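Local coordinates for protein nucleoporin NUP82 (Chaetomium thermophilum, PDB 5CWW) that probably serves as a structural component of the nuclear pore complex and may offer docking sites for transport factors, represented here by its N-terminal beta-propeller domain, at residues 311-316 with 322-327; 327-332 with 451-456; 429-434 with 502-507; 477-482 with 549-554. All blocks are in the same frame, centred on the assembly; numbering follows the deposited sequence. Where two conformers were deposited one is given.

Interaction 1: residues 311-316 with 322-327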
loop_
_atom_site.group_PDB
_atom_site.type_symbol
_atom_site.label_atom_id
_atom_site.label_comp_id
_atom_site.label_asym_id
_atom_site.label_seq_id
_atom_site.Cartn_x
_atom_site.Cartn_y
_atom_site.Cartn_z
ATOM N N ALA B 311 29.324 7.379 11.381
ATOM C CA ALA B 311 30.383 7.141 12.350
ATOM C C ALA B 311 30.622 5.646 12.530
ATOM O O ALA B 311 31.759 5.178 12.477
ATOM C CB ALA B 311 30.038 7.788 13.684
ATOM N N ALA B 312 29.539 4.902 12.735
ATOM C CA ALA B 312 29.625 3.462 12.948
ATOM C C ALA B 312 30.210 2.760 11.727
ATOM O O ALA B 312 30.991 1.819 11.856
ATOM C CB ALA B 312 28.252 2.896 13.275
ATOM N N ALA B 313 29.830 3.225 10.542
ATOM C CA ALA B 313 30.303 2.621 9.302
ATOM C C ALA B 313 31.794 2.876 9.110
ATOM O O ALA B 313 32.521 2.016 8.616
ATOM C CB ALA B 313 29.516 3.160 8.118
ATOM N N GLU B 314 32.243 4.063 9.507
ATOM C CA GLU B 314 33.641 4.443 9.343
ATOM C C GLU B 314 34.512 3.873 10.458
ATOM O O GLU B 314 35.601 3.360 10.200
ATOM C CB GLU B 314 33.779 5.965 9.295
ATOM C CG GLU B 314 33.258 6.586 8.007
ATOM C CD GLU B 314 33.460 8.088 7.952
ATOM O OE1 GLU B 314 34.152 8.631 8.840
ATOM O OE2 GLU B 314 32.926 8.725 7.019
ATOM N N ASP B 315 34.031 3.965 11.693
ATOM C CA ASP B 315 34.789 3.492 12.848
ATOM C C ASP B 315 35.001 1.982 12.795
ATOM O O ASP B 315 36.002 1.471 13.294
ATOM C CB ASP B 315 34.080 3.876 14.149
ATOM C CG ASP B 315 34.030 5.377 14.368
ATOM O OD1 ASP B 315 34.969 6.078 13.934
ATOM O OD2 ASP B 315 33.049 5.858 14.975
ATOM N N ASN B 316 34.056 1.273 12.187
ATOM C CA ASN B 316 34.132 -0.181 12.095
ATOM C C ASN B 316 35.024 -0.609 10.927
ATOM O O ASN B 316 34.747 -0.258 9.781
ATOM C CB ASN B 316 32.732 -0.775 11.933
ATOM C CG ASN B 316 32.694 -2.269 12.197
ATOM O OD1 ASN B 316 33.668 -2.981 11.961
ATOM N ND2 ASN B 316 31.560 -2.751 12.692
ATOM N N GLU B 322 29.127 -1.924 0.990
ATOM C CA GLU B 322 27.690 -1.797 0.792
ATOM C C GLU B 322 27.050 -1.101 1.989
ATOM O O GLU B 322 26.061 -0.384 1.850
ATOM C CB GLU B 322 27.051 -3.173 0.581
ATOM C CG GLU B 322 27.795 -4.073 -0.399
ATOM C CD GLU B 322 27.859 -3.498 -1.801
ATOM O OE1 GLU B 322 27.073 -2.577 -2.110
ATOM O OE2 GLU B 322 28.697 -3.970 -2.599
ATOM N N GLU B 323 27.626 -1.316 3.166
ATOM C CA GLU B 323 27.121 -0.706 4.389
ATOM C C GLU B 323 27.526 0.763 4.456
ATOM O O GLU B 323 26.794 1.594 4.996
ATOM C CB GLU B 323 27.643 -1.461 5.614
ATOM C CG GLU B 323 27.053 -1.002 6.937
ATOM C CD GLU B 323 27.597 -1.785 8.119
ATOM O OE1 GLU B 323 27.063 -1.624 9.238
ATOM O OE2 GLU B 323 28.559 -2.559 7.931
ATOM N N ARG B 324 28.695 1.077 3.903
ATOM C CA ARG B 324 29.191 2.449 3.887
ATOM C C ARG B 324 28.426 3.298 2.874
ATOM O O ARG B 324 28.281 4.509 3.049
ATOM C CB ARG B 324 30.689 2.478 3.570
ATOM C CG ARG B 324 31.565 1.859 4.653
ATOM C CD ARG B 324 33.051 2.048 4.368
ATOM N NE ARG B 324 33.492 1.339 3.167
ATOM C CZ ARG B 324 33.665 1.895 1.968
ATOM N NH1 ARG B 324 33.434 3.186 1.774
ATOM N NH2 ARG B 324 34.073 1.148 0.950
ATOM N N LEU B 325 27.936 2.658 1.817
ATOM C CA LEU B 325 27.216 3.362 0.764
ATOM C C LEU B 325 25.864 3.864 1.255
ATOM O O LEU B 325 25.423 4.946 0.872
ATOM C CB LEU B 325 27.024 2.450 -0.452
ATOM C CG LEU B 325 26.234 3.036 -1.626
ATOM C CD1 LEU B 325 26.882 4.310 -2.145
ATOM C CD2 LEU B 325 26.105 2.010 -2.742
ATOM N N VAL B 326 25.209 3.081 2.104
ATOM C CA VAL B 326 23.922 3.482 2.658
ATOM C C VAL B 326 24.109 4.720 3.525
ATOM O O VAL B 326 23.318 5.659 3.458
ATOM C CB VAL B 326 23.273 2.355 3.487
ATOM C CG1 VAL B 326 21.924 2.797 4.038
ATOM C CG2 VAL B 326 23.102 1.108 2.639
ATOM N N ALA B 327 25.166 4.720 4.330
ATOM C CA ALA B 327 25.481 5.868 5.171
ATOM C C ALA B 327 25.806 7.079 4.303
ATOM O O ALA B 327 25.371 8.194 4.588
ATOM C CB ALA B 327 26.643 5.547 6.099
#

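Interaction 2: residues 327-332 with 451-456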
loop_
_atom_site.group_PDB
_atom_site.type_symbol
_atom_site.label_atom_id
_atom_site.label_comp_id
_atom_site.label_asym_id
_atom_site.label_seq_id
_atom_site.Cartn_x
_atom_site.Cartn_y
_atom_site.Cartn_z
ATOM N N ALA B 327 25.166 4.720 4.330
ATOM C CA ALA B 327 25.481 5.868 5.171
ATOM C C ALA B 327 25.806 7.079 4.303
ATOM O O ALA B 327 25.371 8.194 4.588
ATOM C CB ALA B 327 26.643 5.547 6.099
ATOM N N GLN B 328 26.570 6.848 3.240
ATOM C CA GLN B 328 26.913 7.901 2.288
ATOM C C GLN B 328 25.677 8.512 1.628
ATOM O O GLN B 328 25.540 9.734 1.564
ATOM C CB GLN B 328 27.852 7.355 1.210
ATOM C CG GLN B 328 29.323 7.508 1.545
ATOM C CD GLN B 328 29.764 8.958 1.564
ATOM O OE1 GLN B 328 29.019 9.851 1.158
ATOM N NE2 GLN B 328 30.979 9.201 2.042
ATOM N N GLN B 329 24.786 7.658 1.138
ATOM C CA GLN B 329 23.590 8.115 0.444
ATOM C C GLN B 329 22.696 8.941 1.366
ATOM O O GLN B 329 22.150 9.965 0.957
ATOM C CB GLN B 329 22.815 6.925 -0.123
ATOM C CG GLN B 329 23.456 6.314 -1.362
ATOM C CD GLN B 329 22.692 5.113 -1.888
ATOM O OE1 GLN B 329 21.956 4.457 -1.150
ATOM N NE2 GLN B 329 22.855 4.827 -3.172
ATOM N N GLN B 330 22.559 8.497 2.611
ATOM C CA GLN B 330 21.751 9.214 3.592
ATOM C C GLN B 330 22.363 10.567 3.931
ATOM O O GLN B 330 21.649 11.547 4.130
ATOM C CB GLN B 330 21.596 8.387 4.868
ATOM C CG GLN B 330 20.647 7.211 4.737
ATOM C CD GLN B 330 20.376 6.538 6.070
ATOM O OE1 GLN B 330 20.875 6.971 7.108
ATOM N NE2 GLN B 330 19.580 5.476 6.048
ATOM N N LEU B 331 23.689 10.614 4.005
ATOM C CA LEU B 331 24.388 11.859 4.289
ATOM C C LEU B 331 24.241 12.835 3.126
ATOM O O LEU B 331 24.120 14.044 3.324
ATOM C CB LEU B 331 25.866 11.588 4.574
ATOM C CG LEU B 331 26.744 12.816 4.823
ATOM C CD1 LEU B 331 26.176 13.674 5.942
ATOM C CD2 LEU B 331 28.166 12.387 5.146
ATOM N N GLU B 332 24.247 12.299 1.910
ATOM C CA GLU B 332 24.066 13.108 0.713
ATOM C C GLU B 332 22.652 13.685 0.677
ATOM O O GLU B 332 22.452 14.859 0.366
ATOM C CB GLU B 332 24.342 12.270 -0.535
ATOM C CG GLU B 332 24.359 13.061 -1.829
ATOM C CD GLU B 332 24.800 12.224 -3.014
ATOM O OE1 GLU B 332 25.112 11.029 -2.818
ATOM O OE2 GLU B 332 24.836 12.761 -4.142
ATOM N N LEU B 451 19.137 2.570 -4.724
ATOM C CA LEU B 451 19.997 1.690 -5.502
ATOM C C LEU B 451 21.350 2.364 -5.707
ATOM O O LEU B 451 21.458 3.580 -5.578
ATOM C CB LEU B 451 19.355 1.355 -6.845
ATOM C CG LEU B 451 18.131 0.441 -6.781
ATOM C CD1 LEU B 451 17.376 0.478 -8.102
ATOM C CD2 LEU B 451 18.545 -0.983 -6.438
ATOM N N PRO B 452 22.392 1.578 -6.017
ATOM C CA PRO B 452 23.727 2.156 -6.215
ATOM C C PRO B 452 23.803 3.107 -7.408
ATOM O O PRO B 452 22.982 3.007 -8.318
ATOM C CB PRO B 452 24.612 0.930 -6.463
ATOM C CG PRO B 452 23.857 -0.221 -5.929
ATOM C CD PRO B 452 22.413 0.106 -6.075
ATOM N N PRO B 453 24.784 4.024 -7.405
ATOM C CA PRO B 453 25.069 4.807 -8.610
ATOM C C PRO B 453 25.842 3.970 -9.622
ATOM O O PRO B 453 26.440 2.963 -9.242
ATOM C CB PRO B 453 25.915 5.964 -8.083
ATOM C CG PRO B 453 26.618 5.393 -6.902
ATOM C CD PRO B 453 25.656 4.411 -6.282
ATOM N N ARG B 454 25.830 4.373 -10.887
ATOM C CA ARG B 454 26.550 3.641 -11.923
ATOM C C ARG B 454 28.061 3.729 -11.715
ATOM O O ARG B 454 28.822 2.956 -12.299
ATOM C CB ARG B 454 26.174 4.171 -13.306
ATOM C CG ARG B 454 24.718 3.933 -13.666
ATOM C CD ARG B 454 24.376 4.492 -15.033
ATOM N NE ARG B 454 22.959 4.319 -15.349
ATOM C CZ ARG B 454 22.428 3.211 -15.856
ATOM N NH1 ARG B 454 23.186 2.152 -16.109
ATOM N NH2 ARG B 454 21.127 3.162 -16.108
ATOM N N SER B 455 28.485 4.670 -10.877
ATOM C CA SER B 455 29.895 4.837 -10.546
ATOM C C SER B 455 30.455 3.586 -9.874
ATOM O O SER B 455 31.617 3.232 -10.065
ATOM C CB SER B 455 30.085 6.049 -9.630
ATOM O OG SER B 455 29.479 7.207 -10.178
ATOM N N LYS B 456 29.615 2.923 -9.084
ATOM C CA LYS B 456 30.016 1.720 -8.365
ATOM C C LYS B 456 30.332 0.578 -9.325
ATOM O O LYS B 456 29.573 0.312 -10.259
ATOM C CB LYS B 456 28.914 1.291 -7.392
ATOM C CG LYS B 456 29.134 -0.072 -6.744
ATOM C CD LYS B 456 27.984 -0.434 -5.819
ATOM C CE LYS B 456 28.109 -1.859 -5.305
ATOM N NZ LYS B 456 26.945 -2.247 -4.461
#

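Interaction 3: residues 429-434 with 502-507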
loop_
_atom_site.group_PDB
_atom_site.type_symbol
_atom_site.label_atom_id
_atom_site.label_comp_id
_atom_site.label_asym_id
_atom_site.label_seq_id
_atom_site.Cartn_x
_atom_site.Cartn_y
_atom_site.Cartn_z
ATOM N N CYS B 429 1.423 -4.551 11.013
ATOM C CA CYS B 429 0.289 -5.445 11.204
ATOM C C CYS B 429 -0.252 -5.883 9.846
ATOM O O CYS B 429 -0.469 -5.051 8.960
ATOM C CB CYS B 429 -0.802 -4.759 12.028
ATOM S SG CYS B 429 -0.204 -4.060 13.594
ATOM N N LEU B 430 -0.457 -7.188 9.688
ATOM C CA LEU B 430 -0.851 -7.770 8.407
ATOM C C LEU B 430 -2.151 -8.553 8.546
ATOM O O LEU B 430 -2.281 -9.397 9.429
ATOM C CB LEU B 430 0.253 -8.683 7.871
ATOM C CG LEU B 430 1.663 -8.087 7.817
ATOM C CD1 LEU B 430 2.679 -9.155 7.433
ATOM C CD2 LEU B 430 1.722 -6.919 6.845
ATOM N N LEU B 431 -3.097 -8.276 7.655
ATOM C CA LEU B 431 -4.415 -8.902 7.683
ATOM C C LEU B 431 -4.607 -9.819 6.476
ATOM O O LEU B 431 -4.539 -9.375 5.327
ATOM C CB LEU B 431 -5.497 -7.822 7.718
ATOM C CG LEU B 431 -6.963 -8.209 7.910
ATOM C CD1 LEU B 431 -7.156 -9.138 9.100
ATOM C CD2 LEU B 431 -7.776 -6.935 8.100
ATOM N N SER B 432 -4.835 -11.101 6.749
ATOM C CA SER B 432 -5.016 -12.101 5.701
ATOM C C SER B 432 -6.481 -12.227 5.298
ATOM O O SER B 432 -7.371 -11.791 6.028
ATOM C CB SER B 432 -4.494 -13.462 6.165
ATOM O OG SER B 432 -3.168 -13.365 6.656
ATOM N N THR B 433 -6.721 -12.837 4.140
ATOM C CA THR B 433 -8.076 -13.111 3.668
ATOM C C THR B 433 -8.889 -13.842 4.729
ATOM O O THR B 433 -10.076 -13.571 4.912
ATOM C CB THR B 433 -8.059 -13.964 2.379
ATOM O OG1 THR B 433 -7.301 -13.291 1.366
ATOM C CG2 THR B 433 -9.476 -14.218 1.868
ATOM N N SER B 434 -8.238 -14.763 5.430
ATOM C CA SER B 434 -8.904 -15.583 6.434
ATOM C C SER B 434 -9.294 -14.775 7.665
ATOM O O SER B 434 -10.036 -15.257 8.518
ATOM C CB SER B 434 -8.003 -16.743 6.855
ATOM O OG SER B 434 -6.882 -16.269 7.579
ATOM N N PHE B 502 -6.583 -0.832 17.376
ATOM C CA PHE B 502 -7.148 -0.753 16.032
ATOM C C PHE B 502 -8.241 -1.799 15.857
ATOM O O PHE B 502 -8.429 -2.662 16.720
ATOM C CB PHE B 502 -6.057 -0.934 14.968
ATOM C CG PHE B 502 -5.192 -2.144 15.177
ATOM C CD1 PHE B 502 -4.095 -2.092 16.022
ATOM C CD2 PHE B 502 -5.468 -3.331 14.518
ATOM C CE1 PHE B 502 -3.295 -3.204 16.212
ATOM C CE2 PHE B 502 -4.673 -4.445 14.702
ATOM C CZ PHE B 502 -3.585 -4.381 15.552
ATOM N N TYR B 503 -8.963 -1.711 14.743
ATOM C CA TYR B 503 -10.102 -2.585 14.492
ATOM C C TYR B 503 -9.938 -3.417 13.228
ATOM O O TYR B 503 -9.219 -3.037 12.309
ATOM C CB TYR B 503 -11.381 -1.759 14.399
ATOM C CG TYR B 503 -11.605 -0.907 15.616
ATOM C CD1 TYR B 503 -12.240 -1.423 16.733
ATOM C CD2 TYR B 503 -11.178 0.414 15.654
ATOM C CE1 TYR B 503 -12.441 -0.655 17.854
ATOM C CE2 TYR B 503 -11.378 1.196 16.776
ATOM C CZ TYR B 503 -12.013 0.654 17.874
ATOM O OH TYR B 503 -12.220 1.417 19.000
ATOM N N VAL B 504 -10.616 -4.560 13.207
ATOM C CA VAL B 504 -10.713 -5.397 12.021
ATOM C C VAL B 504 -12.185 -5.558 11.664
ATOM O O VAL B 504 -12.968 -6.079 12.460
ATOM C CB VAL B 504 -10.063 -6.780 12.239
ATOM C CG1 VAL B 504 -10.327 -7.713 11.057
ATOM C CG2 VAL B 504 -8.572 -6.628 12.467
ATOM N N THR B 505 -12.551 -5.099 10.469
ATOM C CA THR B 505 -13.924 -5.195 9.985
ATOM C C THR B 505 -14.023 -6.235 8.879
ATOM O O THR B 505 -13.180 -6.295 7.986
ATOM C CB THR B 505 -14.441 -3.841 9.458
ATOM O OG1 THR B 505 -14.342 -2.852 10.489
ATOM C CG2 THR B 505 -15.896 -3.955 9.009
ATOM N N HIS B 506 -15.077 -7.040 8.943
ATOM C CA HIS B 506 -15.295 -8.138 8.012
ATOM C C HIS B 506 -16.800 -8.390 7.979
ATOM O O HIS B 506 -17.485 -8.092 8.958
ATOM C CB HIS B 506 -14.518 -9.381 8.463
ATOM C CG HIS B 506 -14.556 -10.518 7.490
ATOM N ND1 HIS B 506 -15.527 -11.496 7.523
ATOM C CD2 HIS B 506 -13.733 -10.843 6.464
ATOM C CE1 HIS B 506 -15.306 -12.368 6.556
ATOM N NE2 HIS B 506 -14.223 -11.995 5.899
ATOM N N PRO B 507 -17.331 -8.914 6.862
ATOM C CA PRO B 507 -18.776 -9.180 6.834
ATOM C C PRO B 507 -19.266 -10.059 7.989
ATOM O O PRO B 507 -20.443 -10.004 8.341
ATOM C CB PRO B 507 -18.969 -9.886 5.491
ATOM C CG PRO B 507 -17.892 -9.323 4.626
ATOM C CD PRO B 507 -16.716 -9.101 5.534
HETATM O O HOH W 1 -12.720 -14.013 4.466
#

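Interaction 4: residues 477-482 with 549-554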
loop_
_atom_site.group_PDB
_atom_site.type_symbol
_atom_site.label_atom_id
_atom_site.label_comp_id
_atom_site.label_asym_id
_atom_site.label_seq_id
_atom_site.Cartn_x
_atom_site.Cartn_y
_atom_site.Cartn_z
ATOM N N ASP B 477 -6.066 -15.673 14.801
ATOM C CA ASP B 477 -7.301 -15.564 14.035
ATOM C C ASP B 477 -8.210 -14.495 14.625
ATOM O O ASP B 477 -8.141 -14.197 15.819
ATOM C CB ASP B 477 -8.047 -16.903 14.002
ATOM C CG ASP B 477 -7.391 -17.926 13.091
ATOM O OD1 ASP B 477 -6.772 -17.529 12.082
ATOM O OD2 ASP B 477 -7.517 -19.135 13.376
ATOM N N THR B 478 -9.060 -13.918 13.777
ATOM C CA THR B 478 -10.139 -13.049 14.232
ATOM C C THR B 478 -11.488 -13.611 13.789
ATOM O O THR B 478 -12.535 -13.118 14.203
ATOM C CB THR B 478 -9.985 -11.614 13.698
ATOM O OG1 THR B 478 -10.047 -11.618 12.266
ATOM C CG2 THR B 478 -8.661 -11.013 14.156
ATOM N N LEU B 479 -11.449 -14.639 12.943
ATOM C CA LEU B 479 -12.659 -15.302 12.459
ATOM C C LEU B 479 -12.629 -16.796 12.759
ATOM O O LEU B 479 -11.562 -17.407 12.805
ATOM C CB LEU B 479 -12.823 -15.095 10.951
ATOM C CG LEU B 479 -12.991 -13.661 10.447
ATOM C CD1 LEU B 479 -13.017 -13.643 8.924
ATOM C CD2 LEU B 479 -14.252 -13.033 11.010
ATOM N N LYS B 480 -13.806 -17.380 12.959
ATOM C CA LYS B 480 -13.923 -18.828 13.042
ATOM C C LYS B 480 -13.885 -19.380 11.621
ATOM O O LYS B 480 -14.208 -18.660 10.679
ATOM C CB LYS B 480 -15.214 -19.249 13.745
ATOM C CG LYS B 480 -15.460 -18.574 15.083
ATOM C CD LYS B 480 -16.547 -19.299 15.867
ATOM C CE LYS B 480 -16.986 -18.509 17.088
ATOM N NZ LYS B 480 -17.708 -17.261 16.713
ATOM N N PRO B 481 -13.487 -20.653 11.460
ATOM C CA PRO B 481 -13.413 -21.268 10.129
ATOM C C PRO B 481 -14.703 -21.120 9.323
ATOM O O PRO B 481 -14.654 -20.921 8.110
ATOM C CB PRO B 481 -13.135 -22.739 10.443
ATOM C CG PRO B 481 -12.424 -22.713 11.747
ATOM C CD PRO B 481 -13.021 -21.570 12.516
ATOM N N ALA B 482 -15.842 -21.207 10.004
ATOM C CA ALA B 482 -17.143 -21.115 9.349
ATOM C C ALA B 482 -17.444 -19.695 8.873
ATOM O O ALA B 482 -18.323 -19.488 8.036
ATOM C CB ALA B 482 -18.235 -21.594 10.291
ATOM N N ARG B 549 -7.632 -9.031 22.310
ATOM C CA ARG B 549 -8.594 -8.977 21.220
ATOM C C ARG B 549 -9.975 -9.374 21.721
ATOM O O ARG B 549 -10.117 -10.325 22.493
ATOM C CB ARG B 549 -8.162 -9.890 20.071
ATOM C CG ARG B 549 -7.811 -11.306 20.500
ATOM C CD ARG B 549 -6.817 -11.951 19.550
ATOM N NE ARG B 549 -6.168 -13.113 20.152
ATOM C CZ ARG B 549 -5.138 -13.047 20.991
ATOM N NH1 ARG B 549 -4.617 -14.160 21.487
ATOM N NH2 ARG B 549 -4.625 -11.873 21.339
ATOM N N ASP B 550 -10.990 -8.639 21.285
ATOM C CA ASP B 550 -12.359 -8.915 21.695
ATOM C C ASP B 550 -13.339 -8.548 20.591
ATOM O O ASP B 550 -13.277 -7.452 20.033
ATOM C CB ASP B 550 -12.699 -8.147 22.972
ATOM C CG ASP B 550 -14.089 -8.461 23.485
ATOM O OD1 ASP B 550 -14.251 -9.489 24.175
ATOM O OD2 ASP B 550 -15.021 -7.679 23.198
ATOM N N ARG B 551 -14.240 -9.470 20.274
ATOM C CA ARG B 551 -15.259 -9.203 19.276
ATOM C C ARG B 551 -16.360 -8.335 19.861
ATOM O O ARG B 551 -16.905 -8.633 20.923
ATOM C CB ARG B 551 -15.854 -10.499 18.737
ATOM C CG ARG B 551 -16.929 -10.250 17.702
ATOM C CD ARG B 551 -17.178 -11.458 16.830
ATOM N NE ARG B 551 -15.987 -11.889 16.106
ATOM C CZ ARG B 551 -16.009 -12.764 15.108
ATOM N NH1 ARG B 551 -14.885 -13.110 14.504
ATOM N NH2 ARG B 551 -17.158 -13.291 14.708
ATOM N N ILE B 552 -16.681 -7.262 19.151
ATOM C CA ILE B 552 -17.672 -6.292 19.597
ATOM C C ILE B 552 -19.006 -6.500 18.892
ATOM O O ILE B 552 -20.056 -6.111 19.401
ATOM C CB ILE B 552 -17.179 -4.864 19.364
ATOM C CG1 ILE B 552 -16.965 -4.620 17.871
ATOM C CG2 ILE B 552 -15.879 -4.632 20.127
ATOM C CD1 ILE B 552 -16.702 -3.203 17.544
ATOM N N PHE B 553 -18.954 -7.110 17.713
ATOM C CA PHE B 553 -20.129 -7.251 16.864
ATOM C C PHE B 553 -20.007 -8.456 15.944
ATOM O O PHE B 553 -18.935 -8.742 15.410
ATOM C CB PHE B 553 -20.338 -5.989 16.026
ATOM C CG PHE B 553 -21.445 -6.109 15.017
ATOM C CD1 PHE B 553 -22.769 -5.994 15.403
ATOM C CD2 PHE B 553 -21.161 -6.338 13.682
ATOM C CE1 PHE B 553 -23.788 -6.104 14.476
ATOM C CE2 PHE B 553 -22.176 -6.451 12.750
ATOM C CZ PHE B 553 -23.491 -6.333 13.150
ATOM N N THR B 554 -21.124 -9.156 15.771
ATOM C CA THR B 554 -21.197 -10.300 14.876
ATOM C C THR B 554 -22.451 -10.220 14.016
ATOM O O THR B 554 -23.556 -10.037 14.530
ATOM C CB THR B 554 -21.206 -11.624 15.654
ATOM O OG1 THR B 554 -20.157 -11.612 16.626
ATOM C CG2 THR B 554 -21.010 -12.804 14.711
#

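Interaction 1: residues 311-316 with 322-327
Arg324 lies along Ala313 with the aliphatic part of its side chain. Its CB stops short of the Ala313 methyl. CG touches first, with Arg324 CG 4.2 Å from Ala313 CB and 4.1 Å from Ala313 O. CG is anti to the carbonyl carbon of Arg324 (chi1 -67°), and the next bond is extended, so CD runs on past Ala313 O. The chain then bends at chi3 (-65°). This bend takes NE and the guanidinium away from Ala313, and the arginine also packs on Ser319. The two segments belong to an antiparallel helical hairpin formed by helices 298-315 and 321-338, inserted between strands 281-284 and 369-370 of the beta-propeller. The short axes pass 9.2 Å apart, with 147° between their directions. Small residues face each other at the crossing: Ala313 CB and Ala327 CB meet at 4.2 Å, and both residues are buried. Ala313 CB also comes near the backbone oxygen of Glu323. Asn316 is the first residue to leave helical geometry. In the turn that follows, Ser319 OG is hydrogen-bonded with the backbone oxygens of Ala313 and Asn316, and Asn316 OD1 with the Glu318 backbone N.

Interaction 2: residues 327-332 with 451-456
Gln329 reaches from its helix to the backbone of Leu451 with its terminal amide. Its CG is anti to its own carbonyl carbon (chi1 -75°), and the chain is extended beyond CG (chi2 178°). This carries the amide well clear of the helix backbone. Gln329 NE2 donates to Leu451 O at 3.0 Å, with a bent N-H...O angle of 136°. The donor sits above the carbonyl plane of Leu451 rather than on a lone pair. The oxygen lies slightly out of the plane of the Gln329 amide. The other end of that amide, OE1, has a weak hydrogen bond with the Trp450 backbone N, so both ends of the group meet the same piece of chain. Helix 321-338 is the second arm of a helical hairpin, and 451-456 belongs to the long loop between strands 437-441 and 469-476 of the next propeller sheet. The contact therefore joins insertions of two successive sheets. Pro453 packs at the margin, with its CD 4.2 Å from Gln329 NE2. The CB of Leu451 points away from the helix, so this residue offers its carbonyl group. Pro453 also begins a type I turn, closed by the bond from Lys456 N to Pro453 O at 3.2 Å.

Interaction 3: residues 429-434 with 502-507
This is a buried side-chain contact between strands 427-432 and 501-506, which belong to two successive sheets of the beta-propeller. The CA atoms nearest across it, Leu431 and Val504, are 8.4 Å apart, so the strands face each other through their side chains and do not pair. Leu431 and Val504 reach toward each other tip to tip. Both methyls of Leu431, CD1 and CD2, lie 4.0 Å from Val504 CG1. In both residues the touching branch comes off anti to the backbone N, at chi1 -173° for Leu431 and 173° for Val504. Further along, Cys429 makes a sulfur-aromatic contact with Phe502. Its SG is 4.6 Å from the ring centroid, in an oblique position 40° off the ring normal. The nearest ring atom is CZ, with Cys429 SG to Phe502 CZ at 3.9 Å. Phe492 of strand 491-494 and Ile439 of strand 437-441 pack on both of these residues and extend the apolar layer between the sheets. At the other end the contact turns polar. There a single water bridges the segments: it donates to Thr433 O at 2.7 Å and is hydrogen-bonded with His506 NE2 at 2.9 Å.

Interaction 4: residues 477-482 with 549-554
Arg551 turns the edge of its guanidinium toward the backbone oxygen of Thr478, which lies near the plane of the group. This is the polar contact between the segments. Arg551 NH1 is modelled 2.4 Å from Thr478 O with a bent N-H...O angle of 125°. The distance is very short, so the exact geometry is doubtful. The arginine leaves its strand with CG anti to the backbone N (chi1 179°) and bends at chi3 (-59°), which brings the guanidinium to the loop. In charge, its main partner is outside the two segments: Arg551 NH2 forms a salt bridge with Glu483 OE2. Lys480 NZ approaches the same group, 4.5 Å from Arg551 NH2. Glu483 probably offsets this pairing of like charges, and its OE1 also holds the Lys480 backbone N. In packing, Leu479 crosses Arg551 at about a right angle and places its CD2 3.6 Å from Arg551 NH1. Loop 477-482 is also bound by the chain of another protein, which hydrogen-bonds with Asp477 and Ala482. Strand 548-554 is the outermost strand of its antiparallel sheet within this chain. It pairs with strand 509-514, where Ile552 and Phe553 form a classic bulge opposite Ile510, and Phe553 packs on strand 585-589.

The four contacts form two pairs. Interactions 1 and 2 have centres about 12 Å apart and share Ala327 and helix 321-338. Leu325 packs on Pro452. Interactions 3 and 4 have centres about 10 Å apart, reach the same sheet, and meet where Leu479 packs on His506 and Ser434. The pairs are far apart: about 47 Å separates the centres of interactions 2 and 4, on opposite sides of the chain's centre. Along the chain, interaction 1 closes first, interactions 2 and 3 alternate, and so do 3 and 4. Interaction 1 joins the helical insertion's arms; interaction 2 ties it to the next sheet's loop. Interaction 3 joins successive sheets, and interaction 4 borders another protein's chain.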